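Local coordinates for gamma-glutamyltranspeptidase (Streptomyces lincolnensis, PDB 6J3A), which is an LmbA-like Ntn-hydrolase homologue of the gamma-glutamyltranspeptidase family, probably breaking an amide bond and passing on the acyl group, its own substrate not being established, at residues L64-G69 / P485-R490. Residues are numbered along the deposited sequence; the frame is centred on the assembly and turned at random.
Sequences LLAPAG and PSIALR
Methyl CD1 of Leu-64 sits over one face of the Pro-485 to Ser-486 peptide group, above the region between the carbonyl oxygen and Ser-486 CA. A second flat group, the peptide plane from Leu-64 to Leu-65, has Ile-487 CD1 over one face, close above Leu-64 O. The same Leu-64 CD1 also meets one face of the Pro-485 ring at its CB-CG edge, 4.1 Å from Pro-485 CB. The contact is buried packing, consistent with the two facing sheets of the Ntn-hydrolase alpha-beta-beta-alpha sandwich. Strand 64-66 pairs by its backbone with Ala-435, Met-433 and Arg-73. Strand 486-490 pairs with Cys-271 and Phe-498. The two strands run at 32° with axes 7.4 Å apart, and they meet through side chains.

Leu-64 has CG beside its backbone N, and the second torsion carries CD1 on to the peptide, anti to CA (chi2 165°). Leu-64 CD1 packs tightly, 3.1 Å from Pro-485 O and 3.4 Å from Ser-486 CA. Pro-485 O also accepts a hydrogen bond from Lys-272 NZ, so this buried oxygen is satisfied by the lysine while the methyl packs over the peptide. Lys-272 NZ bonds Ser-486 OG too. The CB of Ser-486 points away from Leu-64.

Ile-487 reaches across in an extended form, with CD1 anti to CA (chi2 -175°). Its CD1 fits between two residues of the facing strand. Ile-487 CD1 lies 3.7 Å from Leu-64 CB and 3.8 Å from Ala-66 CB. Its closest atom in strand 64-66 is polar: Ile-487 CD1 rests 3.4 Å from Leu-64 O.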
loop_
_atom_site.group_PDB
_atom_site.type_symbol
_atom_site.label_atom_id
_atom_site.label_comp_id
_atom_site.label_asym_id
_atom_site.label_seq_id
_atom_site.Cartn_x
_atom_site.Cartn_y
_atom_site.Cartn_z
ATOM N N LEU A 64 -13.298 -15.138 12.600
ATOM C CA LEU A 64 -13.438 -14.488 13.898
ATOM C C LEU A 64 -14.092 -13.139 13.705
ATOM O O LEU A 64 -13.546 -12.288 13.011
ATOM C CB LEU A 64 -12.075 -14.271 14.537
ATOM C CG LEU A 64 -11.533 -15.431 15.358
ATOM C CD1 LEU A 64 -10.054 -15.219 15.616
ATOM C CD2 LEU A 64 -12.287 -15.552 16.672
ATOM N N LEU A 65 -15.233 -12.929 14.343
ATOM C CA LEU A 65 -15.931 -11.660 14.242
ATOM C C LEU A 65 -16.012 -10.989 15.616
ATOM O O LEU A 65 -16.105 -11.657 16.646
ATOM C CB LEU A 65 -17.314 -11.824 13.603
ATOM C CG LEU A 65 -18.269 -12.932 14.066
ATOM C CD1 LEU A 65 -19.710 -12.547 13.734
ATOM C CD2 LEU A 65 -17.951 -14.290 13.445
ATOM N N ALA A 66 -15.945 -9.663 15.610
ATOM C CA ALA A 66 -16.024 -8.857 16.822
ATOM C C ALA A 66 -16.882 -7.645 16.507
ATOM O O ALA A 66 -16.338 -6.559 16.295
ATOM C CB ALA A 66 -14.635 -8.428 17.263
ATOM N N PRO A 67 -18.229 -7.825 16.452
ATOM C CA PRO A 67 -19.153 -6.698 16.190
ATOM C C PRO A 67 -19.009 -5.583 17.235
ATOM O O PRO A 67 -18.754 -5.864 18.399
ATOM C CB PRO A 67 -20.553 -7.340 16.249
ATOM C CG PRO A 67 -20.340 -8.816 16.268
ATOM C CD PRO A 67 -18.962 -9.051 16.815
ATOM N N ALA A 68 -19.162 -4.337 16.805
ATOM C CA ALA A 68 -18.863 -3.162 17.632
ATOM C C ALA A 68 -19.254 -3.332 19.102
ATOM O O ALA A 68 -18.394 -3.308 19.992
ATOM C CB ALA A 68 -19.528 -1.928 17.043
ATOM N N GLY A 69 -20.540 -3.543 19.341
ATOM C CA GLY A 69 -21.053 -3.648 20.707
ATOM C C GLY A 69 -20.700 -4.941 21.434
ATOM O O GLY A 69 -20.158 -4.912 22.540
ATOM N N PRO A 485 -7.226 -17.722 12.338
ATOM C CA PRO A 485 -7.218 -16.266 12.504
ATOM C C PRO A 485 -7.176 -15.854 13.979
ATOM O O PRO A 485 -7.378 -16.690 14.865
ATOM C CB PRO A 485 -8.532 -15.819 11.848
ATOM C CG PRO A 485 -9.424 -17.007 11.910
ATOM C CD PRO A 485 -8.565 -18.238 12.001
ATOM N N SER A 486 -6.940 -14.569 14.221
ATOM C CA SER A 486 -6.826 -14.023 15.576
ATOM C C SER A 486 -7.598 -12.728 15.718
ATOM O O SER A 486 -7.726 -11.951 14.762
ATOM C CB SER A 486 -5.367 -13.731 15.931
ATOM O OG SER A 486 -4.533 -14.844 15.665
ATOM N N ILE A 487 -8.123 -12.519 16.917
ATOM C CA ILE A 487 -8.581 -11.211 17.353
ATOM C C ILE A 487 -7.985 -10.961 18.739
ATOM O O ILE A 487 -8.017 -11.833 19.602
ATOM C CB ILE A 487 -10.126 -11.097 17.336
ATOM C CG1 ILE A 487 -10.613 -10.965 15.889
ATOM C CG2 ILE A 487 -10.588 -9.894 18.158
ATOM C CD1 ILE A 487 -12.102 -10.734 15.717
ATOM N N ALA A 488 -7.430 -9.773 18.948
ATOM C CA ALA A 488 -6.851 -9.421 20.248
ATOM C C ALA A 488 -7.658 -8.335 20.919
ATOM O O ALA A 488 -8.041 -7.360 20.286
ATOM C CB ALA A 488 -5.400 -8.993 20.117
ATOM N N LEU A 489 -7.928 -8.544 22.203
ATOM C CA LEU A 489 -8.530 -7.546 23.071
ATOM C C LEU A 489 -7.459 -6.895 23.947
ATOM O O LEU A 489 -6.439 -7.518 24.268
ATOM C CB LEU A 489 -9.609 -8.178 23.957
ATOM C CG LEU A 489 -10.521 -9.253 23.353
ATOM C CD1 LEU A 489 -11.590 -9.684 24.344
ATOM C CD2 LEU A 489 -11.184 -8.745 22.089
ATOM N N ARG A 490 -7.692 -5.640 24.314
ATOM C CA ARG A 490 -6.895 -4.957 25.336
ATOM C C ARG A 490 -7.897 -4.458 26.359
ATOM O O ARG A 490 -8.794 -3.692 26.005
ATOM C CB ARG A 490 -6.099 -3.801 24.725
ATOM C CG ARG A 490 -5.213 -3.032 25.689
ATOM C CD ARG A 490 -3.985 -3.830 26.083
ATOM N NE ARG A 490 -3.083 -3.045 26.933
ATOM C CZ ARG A 490 -3.264 -2.785 28.235
ATOM N NH1 ARG A 490 -4.328 -3.242 28.903
ATOM N NH2 ARG A 490 -2.363 -2.048 28.883
#